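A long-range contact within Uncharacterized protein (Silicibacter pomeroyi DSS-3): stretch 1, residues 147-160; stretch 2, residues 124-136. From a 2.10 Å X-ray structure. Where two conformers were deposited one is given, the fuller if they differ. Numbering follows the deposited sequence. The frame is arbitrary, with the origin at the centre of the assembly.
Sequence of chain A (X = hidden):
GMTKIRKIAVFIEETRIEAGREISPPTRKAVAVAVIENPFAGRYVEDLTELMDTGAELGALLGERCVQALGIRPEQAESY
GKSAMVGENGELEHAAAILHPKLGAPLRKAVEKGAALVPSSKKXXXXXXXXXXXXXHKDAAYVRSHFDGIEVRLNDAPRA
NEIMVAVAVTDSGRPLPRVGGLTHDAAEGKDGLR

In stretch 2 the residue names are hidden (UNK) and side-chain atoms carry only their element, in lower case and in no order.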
# COMPACT_ATOMS: atom_id res chain seq x y z
N PHE A 147 10.37 -10.38 6.55
CA PHE A 147 9.08 -9.77 6.93
C PHE A 147 7.87 -10.65 6.60
O PHE A 147 7.90 -11.48 5.68
CB PHE A 147 8.92 -8.38 6.26
CG PHE A 147 10.00 -7.41 6.63
CD1 PHE A 147 10.17 -7.02 7.97
CD2 PHE A 147 10.85 -6.87 5.67
CE1 PHE A 147 11.17 -6.14 8.34
CE2 PHE A 147 11.86 -5.97 6.03
CZ PHE A 147 12.02 -5.60 7.37
N ASP A 148 6.80 -10.48 7.39
CA ASP A 148 5.49 -11.06 7.07
C ASP A 148 4.94 -10.16 5.94
O ASP A 148 5.66 -9.26 5.45
CB ASP A 148 4.60 -11.04 8.33
CG ASP A 148 3.26 -11.76 8.12
OD1 ASP A 148 3.16 -12.58 7.17
OD2 ASP A 148 2.31 -11.51 8.90
N GLY A 149 3.71 -10.39 5.51
CA GLY A 149 3.14 -9.54 4.48
C GLY A 149 1.68 -9.78 4.17
O GLY A 149 1.04 -10.69 4.71
N ILE A 150 1.13 -8.93 3.32
CA ILE A 150 -0.22 -9.14 2.85
C ILE A 150 -0.24 -8.83 1.35
O ILE A 150 0.38 -7.87 0.90
CB ILE A 150 -1.26 -8.32 3.69
CG1 ILE A 150 -2.70 -8.52 3.13
CG2 ILE A 150 -0.86 -6.82 3.77
CD1 ILE A 150 -3.87 -8.26 4.18
N GLU A 151 -0.93 -9.66 0.59
CA GLU A 151 -1.04 -9.49 -0.85
C GLU A 151 -2.25 -8.68 -1.18
O GLU A 151 -3.32 -8.86 -0.59
CB GLU A 151 -1.10 -10.84 -1.52
CG GLU A 151 0.20 -11.59 -1.33
CD GLU A 151 0.27 -12.93 -2.01
OE1 GLU A 151 -0.71 -13.36 -2.57
OE2 GLU A 151 1.33 -13.56 -2.00
N VAL A 152 -2.10 -7.78 -2.14
CA VAL A 152 -3.23 -7.02 -2.64
C VAL A 152 -3.20 -7.03 -4.15
O VAL A 152 -2.14 -7.16 -4.78
CB VAL A 152 -3.22 -5.52 -2.17
CG1 VAL A 152 -3.15 -5.43 -0.68
CG2 VAL A 152 -2.07 -4.74 -2.74
N ARG A 153 -4.39 -6.96 -4.75
CA ARG A 153 -4.50 -6.74 -6.18
C ARG A 153 -5.79 -6.08 -6.51
O ARG A 153 -6.70 -6.10 -5.71
CB ARG A 153 -4.32 -8.00 -7.00
CG ARG A 153 -5.37 -9.02 -6.87
CD ARG A 153 -5.37 -9.90 -8.15
NE ARG A 153 -6.75 -10.12 -8.42
CZ ARG A 153 -7.34 -10.09 -9.59
NH1 ARG A 153 -6.70 -9.91 -10.73
NH2 ARG A 153 -8.63 -10.29 -9.59
N LEU A 154 -5.86 -5.43 -7.66
CA LEU A 154 -7.11 -4.91 -8.18
C LEU A 154 -7.13 -5.36 -9.64
O LEU A 154 -6.13 -5.18 -10.36
CB LEU A 154 -7.15 -3.40 -8.06
CG LEU A 154 -7.30 -2.81 -6.66
CD1 LEU A 154 -7.06 -1.28 -6.69
CD2 LEU A 154 -8.66 -3.17 -6.06
N ASN A 155 -8.27 -5.90 -10.08
CA ASN A 155 -8.41 -6.46 -11.41
C ASN A 155 -8.03 -5.49 -12.52
O ASN A 155 -7.50 -5.89 -13.54
CB ASN A 155 -9.84 -7.04 -11.66
CG ASN A 155 -10.89 -5.95 -11.89
OD1 ASN A 155 -11.06 -5.04 -11.05
ND2 ASN A 155 -11.57 -6.00 -13.05
N ASP A 156 -8.24 -4.19 -12.29
CA ASP A 156 -8.07 -3.23 -13.37
C ASP A 156 -6.99 -2.19 -13.10
O ASP A 156 -6.97 -1.14 -13.72
CB ASP A 156 -9.41 -2.53 -13.57
CG ASP A 156 -9.83 -1.69 -12.35
OD1 ASP A 156 -9.35 -1.88 -11.21
OD2 ASP A 156 -10.70 -0.83 -12.54
N ALA A 157 -6.07 -2.47 -12.19
CA ALA A 157 -5.09 -1.50 -11.82
C ALA A 157 -3.80 -2.20 -11.45
O ALA A 157 -3.81 -3.38 -11.07
CB ALA A 157 -5.62 -0.63 -10.66
N PRO A 158 -2.65 -1.50 -11.61
CA PRO A 158 -2.49 -0.17 -12.23
C PRO A 158 -2.41 -0.24 -13.77
O PRO A 158 -1.68 -1.05 -14.33
CB PRO A 158 -1.15 0.29 -11.69
CG PRO A 158 -0.36 -1.00 -11.55
CD PRO A 158 -1.37 -2.03 -11.11
N ARG A 159 -3.17 0.62 -14.44
CA ARG A 159 -3.05 0.75 -15.87
C ARG A 159 -1.67 1.34 -16.18
O ARG A 159 -0.95 1.77 -15.27
CB ARG A 159 -4.13 1.67 -16.41
CG ARG A 159 -5.56 1.17 -16.26
CD ARG A 159 -6.47 2.35 -16.57
NE ARG A 159 -7.89 2.13 -16.35
CZ ARG A 159 -8.78 3.12 -16.23
NH1 ARG A 159 -8.38 4.39 -16.27
NH2 ARG A 159 -10.05 2.85 -16.04
N ALA A 160 -1.31 1.37 -17.44
CA ALA A 160 0.03 1.81 -17.84
C ALA A 160 0.43 3.21 -17.35
O ALA A 160 1.61 3.46 -17.01
CB ALA A 160 0.16 1.67 -19.41
N UNK A 124 7.26 -2.77 -10.71
CA UNK A 124 6.57 -2.41 -11.94
C UNK A 124 5.53 -3.53 -12.18
O UNK A 124 5.80 -4.66 -11.94
c UNK A 124 7.56 -2.39 -13.09
c UNK A 124 7.98 -0.94 -15.58
c UNK A 124 8.64 -1.31 -12.89
se UNK A 124 8.20 0.20 -13.95
N UNK A 125 4.33 -3.21 -12.64
CA UNK A 125 3.36 -4.25 -12.93
C UNK A 125 2.34 -3.82 -13.93
O UNK A 125 2.46 -2.77 -14.55
N UNK A 126 1.31 -4.62 -14.05
CA UNK A 126 0.23 -4.36 -14.96
C UNK A 126 -1.10 -4.70 -14.26
O UNK A 126 -1.10 -5.21 -13.12
o UNK A 126 0.62 -6.50 -16.00
c UNK A 126 0.46 -5.12 -16.25
N UNK A 127 -2.24 -4.39 -14.91
CA UNK A 127 -3.53 -4.59 -14.24
C UNK A 127 -3.74 -5.99 -13.71
O UNK A 127 -3.53 -6.95 -14.43
c UNK A 127 -4.54 -4.26 -15.34
c UNK A 127 -2.40 -3.76 -16.24
c UNK A 127 -3.81 -3.26 -16.21
N UNK A 128 -4.14 -6.11 -12.44
CA UNK A 128 -4.45 -7.41 -11.87
C UNK A 128 -3.29 -8.12 -11.21
O UNK A 128 -3.51 -9.12 -10.57
N UNK A 129 -2.06 -7.63 -11.35
CA UNK A 129 -0.92 -8.29 -10.74
C UNK A 129 -0.91 -8.02 -9.24
O UNK A 129 -1.25 -6.91 -8.77
n UNK A 129 2.48 -7.55 -14.25
c UNK A 129 0.41 -7.79 -11.29
c UNK A 129 0.81 -8.27 -12.65
o UNK A 129 3.06 -7.67 -12.10
c UNK A 129 2.22 -7.80 -12.98
N UNK A 130 -0.46 -9.04 -8.52
CA UNK A 130 -0.39 -9.03 -7.08
C UNK A 130 0.81 -8.24 -6.55
O UNK A 130 1.93 -8.38 -7.04
c UNK A 130 -0.37 -10.48 -6.50
c UNK A 130 -1.71 -11.21 -6.81
c UNK A 130 -0.06 -10.45 -5.02
N UNK A 131 0.55 -7.37 -5.58
CA UNK A 131 1.60 -6.58 -4.93
C UNK A 131 1.69 -7.11 -3.51
O UNK A 131 0.69 -7.18 -2.80
c UNK A 131 1.23 -5.07 -4.91
c UNK A 131 2.10 -4.04 -4.20
c UNK A 131 3.50 -3.89 -4.83
c UNK A 131 1.32 -2.67 -4.19
N UNK A 132 2.90 -7.47 -3.10
CA UNK A 132 3.12 -7.95 -1.76
C UNK A 132 3.50 -6.76 -0.88
O UNK A 132 4.48 -6.07 -1.16
o UNK A 132 4.22 -11.29 -1.37
o UNK A 132 3.56 -9.99 0.33
c UNK A 132 4.24 -8.97 -1.79
c UNK A 132 3.98 -10.16 -0.86
N UNK A 133 2.70 -6.48 0.14
CA UNK A 133 2.99 -5.38 1.06
C UNK A 133 3.70 -5.94 2.30
O UNK A 133 3.15 -6.73 3.03
c UNK A 133 2.11 -3.32 2.21
c UNK A 133 0.85 -4.37 0.25
c UNK A 133 1.72 -4.63 1.47
N UNK A 134 4.95 -5.54 2.53
CA UNK A 134 5.68 -6.03 3.69
C UNK A 134 5.12 -5.51 5.02
O UNK A 134 4.46 -4.47 5.06
c UNK A 134 5.73 -4.59 1.73
c UNK A 134 7.10 -5.52 3.43
c UNK A 134 6.95 -4.40 2.53
N UNK A 135 5.33 -6.25 6.10
CA UNK A 135 4.84 -5.84 7.42
C UNK A 135 5.99 -6.01 8.41
O UNK A 135 6.40 -7.13 8.72
c UNK A 135 1.77 -5.02 7.77
c UNK A 135 2.27 -6.36 7.27
c UNK A 135 1.26 -7.48 7.60
c UNK A 135 3.64 -6.69 7.87
N UNK A 136 6.52 -4.90 8.89
CA UNK A 136 7.62 -4.95 9.83
C UNK A 136 7.08 -4.65 11.21
O UNK A 136 6.33 -3.68 11.39
O HOH W 1 0.24 -1.12 -16.22
O HOH W 2 -3.33 -5.30 -8.94

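Position 124 carries three carbons and a selenium in an unbranched chain, pointing away from stretch 1 and touching none of it: selenomethionine, Met124. Position 125 has no side-chain atoms and is Gly125; its O accepts a hydrogen bond from water 1, which also donates to Pro158 O and so joins the two stretches.

At 126 one carbon bears one oxygen, directed away: Ser126, the first residue of a type II turn. Position 127 has three carbons closing a ring onto its own N, the mark of Pro127. Its N has no hydrogen to offer Pro158 O, 3.4 Å away, while its CA makes a CH contact with Ala157 O at 3.4 Å.

Position 128 lacks a side chain, and its phi of 90° would jam a CB against the preceding carbonyl; this is Gly128. Its N donates to Ala157 O (3.1 Å), and its O accepts from Arg153 NH1 (3.3 Å). Position 129 has three carbons, the last carrying one oxygen and one nitrogen, and points away from stretch 1. Such an end fits Gln129, whose N closes the turn on Ser126 O at 3.1 Å.

At 130 one carbon carries two more, which makes Val130; its CG1 lies 3.7 Å from Glu151 CB. Position 131 has four carbons forked at the second, with CB 4.0 Å from Val152 CG2: Leu131. Its backbone N and O both bond to Val152.

Position 132 ends in a carbon with two oxygens, two carbons from the backbone, hence Asp132. Its OD2 sits 3.7 Å from Glu151 OE2, a pairing of like charges on an exposed face. Position 133 is again one carbon bearing two, Val133, with CB 4.1 Å from Ile150 CG2.

The ring onto N at 134 gives Pro134, set opposite Gly149 in a non-hydrogen-bonded pair, where no inter-strand amide is required. Four carbons forked at the second make 135 Leu135; CD1 reaches Ile150 CG2 at 4.4 Å. Position 136, without a side chain, is Gly136; a CB here would come within a tight 3.4 Å of Phe147 CE1.

The contact works by antiparallel pairing. Leu131 and Val133 each exchange two backbone bonds with Val152 and Ile150, and Leu135 N adds one to Asp148 O. Leu131, Val133 and Leu135 share a face with Ile150 and Val152, packing a buried apolar layer, while Asp132 and Glu151 take the other. Gly149 leaves room there: an ideal CB would clash with Asp132 OD1. Beyond the strands, Gly128 and two waters tie the loops together.

Stretch 2, residues 124-136: MGSPGQVLDVPLG
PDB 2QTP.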